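Local atomic coordinates of DNA ligase (Archaeoglobus fulgidus, PDB entry 3GDE), a protein that is an ATP-dependent DNA ligase that probably seals nicks in double-stranded DNA during replication, recombination and repair. Residues T541-R544 / V545-Y549; C453-P456 / V457-K460; T472-D475 / L476-T480; I29-F32 / L33-E37; N366-E369 / K370-L373. One frame throughout, in Å; residues are numbered along the deposited sequence.

Contact 1 (T541-R544 / V545-Y549); sequences TIER and VENLY
Val-545, Glu-546, Asn-547 and Leu-548 each send their backbone N-H back four residues, to the carbonyl oxygens of Thr-541 through Arg-544, and these near-straight bonds form the first turns of helix 542-550. Thr-541 is the N-cap: its OG1 accepts from Arg-544 N at 3.3 Å, and the short hydroxyl of a threonine suits this place because it can serve an early amide that has no preceding turn to bond to. Arg-544 starts with CG anti to the backbone N (chi1 -173°) and then bends at chi2. Its CG comes within 3.9 Å of Leu-548 CD1, and the same methyl sits over the centre of one guanidinium face, 4.1 Å above the plane. At the polar end, NH2 makes a salt bridge to Glu-426 and NH1 one to Asp-540. Glu-546 folds back along its own turn: its CG lies 3.3 Å from Ile-542 O, and OE2 rests 3.7 Å from Ile-542 CG1. Replacing Glu-546 by an alanine would probably cost Ile-542 CG1 one of its neighbours and strip the Ile-542 carbonyl of the CG and carboxylate that lie against it. Glu-543 and Asn-547 run side by side, with Glu-543 CG 3.9 Å from Asn-547 ND2. With a hydrocarbon over one face and carboxylates at two of its nitrogens, the Arg-544 guanidinium is probably restricted in turning; its side chain lies about 4 Å from a bound phosphate ion, which may mark the pocket of the predicted ATP-binding residues Arg-414 and Lys-420.

Contact 2 (C453-P456 / V457-K460); sequences CLDP and VTGK
Asp-455 meets its partners across the bend first through the backbone. Its N donates to Lys-460 O at 2.9 Å in an almost straight bond (171°), whereas its O receives a weak, bent bond from Gly-459 N. Gly-459 has a positive phi of 69°, which a residue without a side chain adopts easily. A second group of bonds uses side chains. With CG anti to the backbone N (chi1 177°), the Asp-455 carboxylate reaches forward: OD1 accepts from Val-457 N at 3.1 Å, on the anti side and out of the carboxylate plane, as in an Asx turn, while OD2 takes a weak bond from Thr-458 OG1 at 3.2 Å. That hydroxyl also accepts from Lys-460 N at 3.2 Å, an ST turn. This bend is the beta-hairpin loop joining the antiparallel strands 446-454 and 461-467 of the OB-fold domain. Van der Waals contacts of carbon with oxygen make the third group. Leu-454 CD1 approaches the Gly-459 carbonyl, 3.7 Å from its O, and Val-457 CG1 lies 3.5 Å from Asp-455 OD1. Outward, Val-457 and Thr-458 touch Thr-22 of helix 22-34, and the backbones of Pro-456 and Val-457 bond to Gly-173 and Ile-174, so the loop meets the DNA-binding domain in this closed conformation.

Contact 3 (T472-D475 / L476-T480); sequences TEED and LEELT
Asp-475 and Glu-478 both carry CG on the side of the backbone N (chi1 -83° and -66°), which turns the Asp-475 carboxylate back to Thr-472 and lays the extended Glu-478 chain beside that of Glu-474. The carboxylates probably repel one another, Glu-474 OE2 lying 4.6 Å and Asp-475 OD1 4.1 Å from Glu-478 OE1. That OE1 is also 3.0 Å from Glu-474 O, another acceptor, and such crowding would probably raise the proton affinity of Glu-478. Glu-473, Glu-474 and Asp-475, in the first turn, are likely to be favoured by the partially positive start of the helix. On the buried side the residues are leucines: Leu-479 presses CG to 3.1 Å from Asp-475 O, and with Leu-476 it packs on Phe-449 of strand 446-454. Further along, Leu-476 O is gripped from opposite faces by Thr-480 N and by Thr-480 OG1, the latter at 2.7 Å; the hydroxyl also bonds to Leu-446 N and so ties helix to strand. Ahead of these turns, Thr-472 OG1 accepts from Asp-475 N at 3.0 Å and Asp-475 OD2 accepts from Thr-472 N, also at 3.0 Å. These reciprocal bonds are a capping box, here opening the helix that follows the third strand of the OB fold.

Contact 4 (I29-F32 / L33-E37); sequences IAAF and LQKIE
The carboxy-terminal turn of helix 22-34, in the all-helical DNA-binding domain, brings residues 29-32 against 33-37, where the helix ends and the chain leaves it. Regular helical bonds persist from Leu-33 N to Ile-29 O and from Gln-34 N to Ala-30 O. The spacing then shortens: Lys-35 N reaches only three residues back, to Phe-32 O at 3.3 Å, and approaches from well above the carbonyl plane. Ala-31 O instead receives a side chain. Lys-35 runs extended back along the turn and bends at its last torsion (chi4 54°), which brings NZ to 2.9 Å from Ala-31 O, 43° out of the carbonyl plane. A lysine suits this place, since its positive charge probably favours the partially negative carboxyl end of a helix, while the small Ala-31 probably lets the amine come close, NZ being 4.0 Å from Ala-31 CB. The other face is hydrocarbon. Ile-29 and Leu-33 point the same way, with Ile-29 CG2 3.8 Å from Leu-33 CD2. Ile-36 lays CG1 3.5 Å from Phe-32 O and carries CD1 obliquely to the Phe-32 ring, 4.0 Å from CE2. That ring stacks on Phe-12 and touches Val-45, while Ile-29 fits among residues of helix 172-182, including Ala-178. Gln-34 NE2 donates to Ala-182 O, at the end of the same helix 172-182. A change from i+4 to i+3 bonding, a lysine amine on a late carbonyl and branched apolar residues on the inner face make this the end of an amphipathic helix in a helical bundle.

Contact 5 (N366-E369 / K370-L373); sequences NESE and KIKL
Ser-368 and Ile-371 face each other across the turn and hold it by two bonds of unequal strength. Ser-368 N donates to Ile-371 O at 2.9 Å, in the carbonyl plane, while Ile-371 N makes a weak bond back to Ser-368 OG at 3.4 Å. The same Ile-371 O is approached by Glu-367 CA in a C-H...O contact. Glu-367, its CG beside the backbone N (chi1 -69°) and its chain extended, reaches across with OE2, which accepts a weak bond from Leu-373 N at 3.2 Å. Beside it the Lys-372 chain, bent at chi2 and chi3, folds over the turn and puts CD 3.2 Å from Ser-368 O. Its NZ stays 4.9 Å from Glu-367 OE2. With an alanine in place of Lys-372, Ser-368 O would probably lose its hydrocarbon cover and the Glu-367 carboxylate a nearby positive charge. Farther out, Ser-368 OG shares a hydrogen bond with Ser-291 OG, which probably helps to position the hydroxyl, and Ile-371 is buried against Ala-337 and Phe-339 of strand 335-342. Leu-373 packs on helix 354-364, as a bulky apolar residue should between strand and helix. Glu-369 and Lys-370, at the corner, have the backbone torsions of a type I beta turn, and this tight turn leads from helix 354-364 into strand 371-379 of the adenylation domain.

In the fold
Contacts 1 and 2 touch: Ile-542 N lies 2.8 Å from Leu-454 O, a probable hydrogen bond, and Ile-542 CA packs 3.7 Å from Cys-453 SG, joining the last helix to the OB-fold hairpin. Contact 3 belongs to the same OB-fold domain, its nearest atoms about 17 Å from contact 2. Contact 4, in the DNA-binding domain, comes within about 8 Å of contact 2 at the nearest atoms, and its helix 22-34 meets the hairpin loop directly through Thr-22. Contact 1 borders the predicted ATP pocket through Arg-544, and contact 5 approaches it with Leu-373, whose side chain is about 7 Å from that of Phe-340. Contacts 4 and 5 are far apart, about 50 Å between centres.

Contact 1 (T541-R544 / V545-Y549)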
# COMPACT_ATOMS: atom_id res chain seq x y z
N THR A 541 -4.93 -3.50 -8.90
CA THR A 541 -6.37 -3.24 -8.88
C THR A 541 -7.09 -3.94 -10.02
O THR A 541 -6.47 -4.26 -11.04
CB THR A 541 -6.66 -1.73 -8.93
OG1 THR A 541 -6.11 -1.17 -10.13
CG2 THR A 541 -6.06 -1.02 -7.72
N ILE A 542 -8.39 -4.17 -9.85
CA ILE A 542 -9.23 -4.70 -10.93
C ILE A 542 -9.12 -3.87 -12.23
O ILE A 542 -9.17 -4.42 -13.34
CB ILE A 542 -10.71 -4.88 -10.48
CG1 ILE A 542 -11.55 -5.55 -11.58
CG2 ILE A 542 -11.34 -3.55 -10.03
CD1 ILE A 542 -11.10 -6.96 -11.94
N GLU A 543 -8.96 -2.56 -12.08
CA GLU A 543 -8.72 -1.65 -13.21
C GLU A 543 -7.42 -1.98 -13.96
O GLU A 543 -7.41 -2.00 -15.18
CB GLU A 543 -8.73 -0.19 -12.74
CG GLU A 543 -8.46 0.85 -13.83
CD GLU A 543 -8.93 2.26 -13.47
OE1 GLU A 543 -9.08 2.57 -12.25
OE2 GLU A 543 -9.16 3.05 -14.41
N ARG A 544 -6.35 -2.25 -13.22
CA ARG A 544 -5.08 -2.67 -13.82
C ARG A 544 -5.26 -3.95 -14.64
O ARG A 544 -4.86 -4.01 -15.81
CB ARG A 544 -4.00 -2.86 -12.75
CG ARG A 544 -2.59 -3.14 -13.31
CD ARG A 544 -1.72 -1.88 -13.35
NE ARG A 544 -0.58 -2.00 -14.27
CZ ARG A 544 0.59 -2.57 -13.96
NH1 ARG A 544 0.79 -3.08 -12.75
NH2 ARG A 544 1.56 -2.62 -14.86
N VAL A 545 -5.87 -4.97 -14.03
CA VAL A 545 -6.09 -6.25 -14.69
C VAL A 545 -6.86 -6.06 -16.01
O VAL A 545 -6.47 -6.59 -17.05
CB VAL A 545 -6.81 -7.28 -13.74
CG1 VAL A 545 -7.09 -8.61 -14.46
CG2 VAL A 545 -5.98 -7.51 -12.49
N GLU A 546 -7.94 -5.27 -15.94
CA GLU A 546 -8.75 -4.90 -17.10
C GLU A 546 -7.93 -4.27 -18.22
O GLU A 546 -8.04 -4.68 -19.37
CB GLU A 546 -9.87 -3.93 -16.68
CG GLU A 546 -11.05 -4.61 -16.01
CD GLU A 546 -11.95 -3.65 -15.20
OE1 GLU A 546 -11.65 -2.44 -15.12
OE2 GLU A 546 -12.96 -4.15 -14.65
N ASN A 547 -7.12 -3.27 -17.87
CA ASN A 547 -6.24 -2.60 -18.84
C ASN A 547 -5.20 -3.55 -19.42
O ASN A 547 -4.94 -3.53 -20.62
CB ASN A 547 -5.54 -1.38 -18.21
CG ASN A 547 -6.51 -0.23 -17.88
OD1 ASN A 547 -7.59 -0.11 -18.47
ND2 ASN A 547 -6.12 0.61 -16.93
N LEU A 548 -4.61 -4.38 -18.57
CA LEU A 548 -3.63 -5.36 -19.04
C LEU A 548 -4.27 -6.41 -19.96
O LEU A 548 -3.64 -6.83 -20.94
CB LEU A 548 -2.87 -6.01 -17.89
CG LEU A 548 -1.94 -5.08 -17.08
CD1 LEU A 548 -1.36 -5.79 -15.86
CD2 LEU A 548 -0.82 -4.50 -17.94
N TYR A 549 -5.51 -6.80 -19.66
CA TYR A 549 -6.28 -7.68 -20.54
C TYR A 549 -6.53 -7.06 -21.92
O TYR A 549 -6.20 -7.67 -22.93
CB TYR A 549 -7.62 -8.07 -19.90
CG TYR A 549 -8.53 -8.83 -20.84
CD1 TYR A 549 -8.42 -10.21 -20.96
CD2 TYR A 549 -9.47 -8.16 -21.62
CE1 TYR A 549 -9.24 -10.92 -21.84
CE2 TYR A 549 -10.30 -8.86 -22.50
CZ TYR A 549 -10.17 -10.24 -22.60
OH TYR A 549 -10.98 -10.93 -23.46

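Contact 2 (C453-P456 / V457-K460)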
# COMPACT_ATOMS: atom_id res chain seq x y z
N CYS A 453 -7.07 -9.65 -6.79
CA CYS A 453 -6.77 -8.25 -7.02
C CYS A 453 -7.72 -7.38 -6.18
O CYS A 453 -8.68 -7.88 -5.60
CB CYS A 453 -6.87 -7.91 -8.52
SG CYS A 453 -8.53 -7.87 -9.20
N LEU A 454 -7.45 -6.08 -6.12
CA LEU A 454 -8.19 -5.15 -5.28
C LEU A 454 -9.20 -4.28 -6.04
O LEU A 454 -8.91 -3.76 -7.11
CB LEU A 454 -7.20 -4.28 -4.50
CG LEU A 454 -7.77 -3.16 -3.62
CD1 LEU A 454 -8.27 -3.70 -2.27
CD2 LEU A 454 -6.71 -2.05 -3.44
N ASP A 455 -10.40 -4.15 -5.49
CA ASP A 455 -11.36 -3.16 -5.95
C ASP A 455 -11.15 -1.94 -5.05
O ASP A 455 -11.52 -1.97 -3.88
CB ASP A 455 -12.79 -3.70 -5.83
CG ASP A 455 -13.86 -2.68 -6.24
OD1 ASP A 455 -13.57 -1.48 -6.40
OD2 ASP A 455 -15.03 -3.09 -6.40
N PRO A 456 -10.52 -0.88 -5.58
CA PRO A 456 -10.14 0.25 -4.74
C PRO A 456 -11.31 1.13 -4.25
O PRO A 456 -11.11 1.94 -3.34
CB PRO A 456 -9.19 1.05 -5.63
CG PRO A 456 -9.66 0.76 -7.00
CD PRO A 456 -10.11 -0.68 -6.98
N VAL A 457 -12.50 0.99 -4.82
CA VAL A 457 -13.65 1.74 -4.29
C VAL A 457 -14.27 1.10 -3.04
O VAL A 457 -14.60 1.81 -2.08
CB VAL A 457 -14.71 2.22 -5.37
CG1 VAL A 457 -14.26 1.94 -6.81
CG2 VAL A 457 -16.15 1.72 -5.05
N THR A 458 -14.38 -0.23 -3.03
CA THR A 458 -14.98 -0.95 -1.92
C THR A 458 -13.96 -1.63 -0.99
O THR A 458 -14.31 -2.08 0.10
CB THR A 458 -15.95 -2.04 -2.44
OG1 THR A 458 -15.22 -3.02 -3.20
CG2 THR A 458 -17.05 -1.43 -3.32
N GLY A 459 -12.71 -1.72 -1.44
CA GLY A 459 -11.66 -2.49 -0.75
C GLY A 459 -11.85 -4.00 -0.79
O GLY A 459 -11.14 -4.75 -0.11
N LYS A 460 -12.82 -4.47 -1.57
CA LYS A 460 -13.06 -5.91 -1.69
C LYS A 460 -11.97 -6.59 -2.54
O LYS A 460 -11.40 -5.96 -3.43
CB LYS A 460 -14.45 -6.18 -2.26
CG LYS A 460 -15.57 -5.91 -1.24
CD LYS A 460 -16.88 -5.53 -1.91
CE LYS A 460 -17.85 -6.68 -1.93
NZ LYS A 460 -19.25 -6.21 -2.21

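Contact 3 (T472-D475 / L476-T480)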
# COMPACT_ATOMS: atom_id res chain seq x y z
N THR A 472 10.00 -23.21 -4.48
CA THR A 472 10.93 -24.22 -3.93
C THR A 472 10.28 -24.83 -2.71
O THR A 472 9.27 -24.31 -2.22
CB THR A 472 12.27 -23.62 -3.47
OG1 THR A 472 12.03 -22.70 -2.40
CG2 THR A 472 12.97 -22.91 -4.60
N GLU A 473 10.84 -25.91 -2.19
CA GLU A 473 10.22 -26.51 -1.02
C GLU A 473 10.46 -25.74 0.26
O GLU A 473 9.61 -25.76 1.15
CB GLU A 473 10.49 -28.02 -0.90
CG GLU A 473 11.92 -28.48 -0.88
CD GLU A 473 12.00 -29.99 -0.70
OE1 GLU A 473 12.84 -30.46 0.12
OE2 GLU A 473 11.20 -30.71 -1.36
N GLU A 474 11.57 -25.03 0.34
CA GLU A 474 11.78 -24.10 1.43
C GLU A 474 10.78 -22.91 1.35
O GLU A 474 10.30 -22.45 2.38
CB GLU A 474 13.24 -23.65 1.54
CG GLU A 474 13.69 -22.62 0.53
CD GLU A 474 15.19 -22.33 0.58
OE1 GLU A 474 15.88 -22.59 -0.44
OE2 GLU A 474 15.67 -21.86 1.63
N ASP A 475 10.47 -22.45 0.13
CA ASP A 475 9.37 -21.49 -0.08
C ASP A 475 8.10 -21.99 0.58
O ASP A 475 7.47 -21.25 1.32
CB ASP A 475 9.08 -21.28 -1.57
CG ASP A 475 10.00 -20.28 -2.22
OD1 ASP A 475 10.48 -19.35 -1.55
OD2 ASP A 475 10.24 -20.41 -3.44
N LEU A 476 7.74 -23.25 0.31
CA LEU A 476 6.52 -23.84 0.88
C LEU A 476 6.58 -24.00 2.39
O LEU A 476 5.58 -23.83 3.06
CB LEU A 476 6.18 -25.18 0.20
CG LEU A 476 5.87 -25.12 -1.30
CD1 LEU A 476 5.55 -26.51 -1.87
CD2 LEU A 476 4.73 -24.12 -1.61
N GLU A 477 7.75 -24.34 2.92
CA GLU A 477 7.98 -24.41 4.36
C GLU A 477 7.70 -23.06 4.98
O GLU A 477 6.93 -22.95 5.93
CB GLU A 477 9.43 -24.82 4.67
CG GLU A 477 9.71 -26.31 4.64
CD GLU A 477 11.19 -26.66 4.53
OE1 GLU A 477 12.03 -25.99 5.20
OE2 GLU A 477 11.53 -27.61 3.78
N GLU A 478 8.34 -22.03 4.42
CA GLU A 478 8.28 -20.67 4.95
C GLU A 478 6.88 -20.05 4.86
O GLU A 478 6.43 -19.39 5.79
CB GLU A 478 9.32 -19.78 4.26
CG GLU A 478 10.76 -20.17 4.55
CD GLU A 478 11.78 -19.55 3.59
OE1 GLU A 478 11.66 -19.74 2.35
OE2 GLU A 478 12.72 -18.87 4.08
N LEU A 479 6.20 -20.29 3.74
CA LEU A 479 4.89 -19.72 3.48
C LEU A 479 3.80 -20.38 4.31
O LEU A 479 2.83 -19.72 4.70
CB LEU A 479 4.54 -19.80 1.99
CG LEU A 479 5.38 -18.96 1.03
CD1 LEU A 479 5.06 -19.35 -0.40
CD2 LEU A 479 5.19 -17.44 1.27
N THR A 480 3.96 -21.68 4.54
CA THR A 480 3.08 -22.45 5.42
C THR A 480 3.15 -21.91 6.86
O THR A 480 2.11 -21.75 7.51
CB THR A 480 3.42 -23.98 5.40
OG1 THR A 480 3.22 -24.50 4.08
CG2 THR A 480 2.55 -24.77 6.40

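Contact 4 (I29-F32 / L33-E37)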
# COMPACT_ATOMS: atom_id res chain seq x y z
N ILE A 29 -22.08 7.27 5.27
CA ILE A 29 -20.79 7.70 5.82
C ILE A 29 -20.63 9.22 5.86
O ILE A 29 -20.12 9.75 6.84
CB ILE A 29 -19.59 7.04 5.07
CG1 ILE A 29 -19.62 5.52 5.28
CG2 ILE A 29 -18.23 7.67 5.52
CD1 ILE A 29 -18.65 4.75 4.37
N ALA A 30 -21.09 9.90 4.80
CA ALA A 30 -21.12 11.37 4.75
C ALA A 30 -21.93 11.95 5.89
O ALA A 30 -21.47 12.86 6.59
CB ALA A 30 -21.67 11.86 3.40
N ALA A 31 -23.15 11.44 6.07
CA ALA A 31 -24.04 11.86 7.16
C ALA A 31 -23.38 11.76 8.53
O ALA A 31 -23.45 12.69 9.32
CB ALA A 31 -25.37 11.06 7.13
N PHE A 32 -22.74 10.62 8.79
CA PHE A 32 -22.00 10.39 10.05
C PHE A 32 -20.86 11.39 10.26
O PHE A 32 -20.73 11.98 11.33
CB PHE A 32 -21.43 8.96 10.08
CG PHE A 32 -20.93 8.53 11.44
CD1 PHE A 32 -21.83 8.13 12.43
CD2 PHE A 32 -19.56 8.51 11.72
CE1 PHE A 32 -21.37 7.71 13.68
CE2 PHE A 32 -19.09 8.11 12.98
CZ PHE A 32 -19.99 7.72 13.96
N LEU A 33 -20.03 11.56 9.22
CA LEU A 33 -18.88 12.45 9.25
C LEU A 33 -19.26 13.91 9.53
O LEU A 33 -18.56 14.61 10.25
CB LEU A 33 -18.12 12.34 7.91
CG LEU A 33 -16.88 11.44 7.70
CD1 LEU A 33 -16.76 10.20 8.61
CD2 LEU A 33 -16.71 11.09 6.23
N GLN A 34 -20.37 14.35 8.94
CA GLN A 34 -20.90 15.71 9.10
C GLN A 34 -21.22 16.14 10.52
O GLN A 34 -21.23 17.34 10.81
CB GLN A 34 -22.20 15.85 8.31
CG GLN A 34 -22.00 16.26 6.89
CD GLN A 34 -23.30 16.33 6.12
OE1 GLN A 34 -24.32 15.76 6.53
NE2 GLN A 34 -23.26 17.02 4.98
N LYS A 35 -21.49 15.18 11.40
CA LYS A 35 -22.00 15.45 12.73
C LYS A 35 -20.92 15.34 13.80
O LYS A 35 -21.18 15.51 15.01
CB LYS A 35 -23.18 14.53 13.03
CG LYS A 35 -24.35 14.75 12.10
CD LYS A 35 -25.44 13.72 12.33
CE LYS A 35 -26.57 13.87 11.30
NZ LYS A 35 -26.04 13.84 9.89
N ILE A 36 -19.70 15.07 13.36
CA ILE A 36 -18.56 15.04 14.25
C ILE A 36 -17.99 16.46 14.34
O ILE A 36 -17.60 17.05 13.33
CB ILE A 36 -17.50 14.02 13.79
CG1 ILE A 36 -18.15 12.66 13.54
CG2 ILE A 36 -16.38 13.94 14.83
CD1 ILE A 36 -17.27 11.65 12.82
N GLU A 37 -17.94 16.99 15.56
CA GLU A 37 -17.42 18.34 15.79
C GLU A 37 -15.98 18.33 16.24
O GLU A 37 -15.22 19.22 15.87
CB GLU A 37 -18.30 19.12 16.78
CG GLU A 37 -19.51 19.80 16.13
CD GLU A 37 -19.14 20.79 15.02
OE1 GLU A 37 -18.06 21.44 15.08
OE2 GLU A 37 -19.95 20.92 14.08

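Contact 5 (N366-E369 / K370-L373)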
# COMPACT_ATOMS: atom_id res chain seq x y z
N ASN A 366 24.02 17.52 -9.06
CA ASN A 366 25.38 17.51 -9.54
C ASN A 366 25.80 16.05 -9.61
O ASN A 366 26.00 15.40 -8.57
CB ASN A 366 26.27 18.33 -8.59
CG ASN A 366 27.73 17.96 -8.68
OD1 ASN A 366 28.43 18.36 -9.60
ND2 ASN A 366 28.19 17.17 -7.70
N GLU A 367 25.88 15.53 -10.83
CA GLU A 367 26.12 14.11 -11.06
C GLU A 367 27.43 13.62 -10.44
O GLU A 367 28.47 14.26 -10.57
CB GLU A 367 26.06 13.77 -12.56
CG GLU A 367 24.64 13.88 -13.16
CD GLU A 367 24.46 13.09 -14.46
OE1 GLU A 367 24.17 13.72 -15.50
OE2 GLU A 367 24.60 11.84 -14.45
N SER A 368 27.35 12.50 -9.73
CA SER A 368 28.51 11.82 -9.18
C SER A 368 28.47 10.35 -9.58
O SER A 368 27.66 9.95 -10.43
CB SER A 368 28.56 11.99 -7.66
OG SER A 368 27.35 11.57 -7.05
N GLU A 369 29.33 9.53 -8.98
CA GLU A 369 29.35 8.10 -9.31
C GLU A 369 28.09 7.39 -8.82
O GLU A 369 27.64 6.43 -9.44
CB GLU A 369 30.62 7.41 -8.79
CG GLU A 369 30.72 7.30 -7.26
CD GLU A 369 31.45 6.05 -6.78
OE1 GLU A 369 31.63 5.91 -5.54
OE2 GLU A 369 31.82 5.20 -7.63
N LYS A 370 27.52 7.89 -7.73
CA LYS A 370 26.36 7.25 -7.11
C LYS A 370 25.02 7.97 -7.34
O LYS A 370 23.97 7.42 -7.03
CB LYS A 370 26.60 7.01 -5.61
CG LYS A 370 27.70 6.01 -5.29
CD LYS A 370 27.49 5.38 -3.91
CE LYS A 370 28.73 4.64 -3.44
NZ LYS A 370 28.56 4.02 -2.09
N ILE A 371 25.08 9.19 -7.88
CA ILE A 371 23.87 9.98 -8.18
C ILE A 371 23.89 10.45 -9.63
O ILE A 371 24.76 11.23 -10.03
CB ILE A 371 23.70 11.23 -7.23
CG1 ILE A 371 23.59 10.84 -5.75
CG2 ILE A 371 22.52 12.13 -7.67
CD1 ILE A 371 22.42 9.91 -5.37
N LYS A 372 22.93 9.98 -10.42
CA LYS A 372 22.88 10.32 -11.84
C LYS A 372 21.54 10.94 -12.23
O LYS A 372 20.55 10.77 -11.54
CB LYS A 372 23.12 9.07 -12.70
CG LYS A 372 24.17 8.11 -12.15
CD LYS A 372 25.57 8.58 -12.44
CE LYS A 372 26.08 8.07 -13.78
NZ LYS A 372 27.57 8.03 -13.78
N LEU A 373 21.55 11.66 -13.35
CA LEU A 373 20.34 12.01 -14.07
C LEU A 373 20.01 10.95 -15.11
O LEU A 373 20.91 10.42 -15.76
CB LEU A 373 20.51 13.35 -14.78
CG LEU A 373 19.82 14.61 -14.23
CD1 LEU A 373 19.52 14.49 -12.75
CD2 LEU A 373 20.68 15.85 -14.51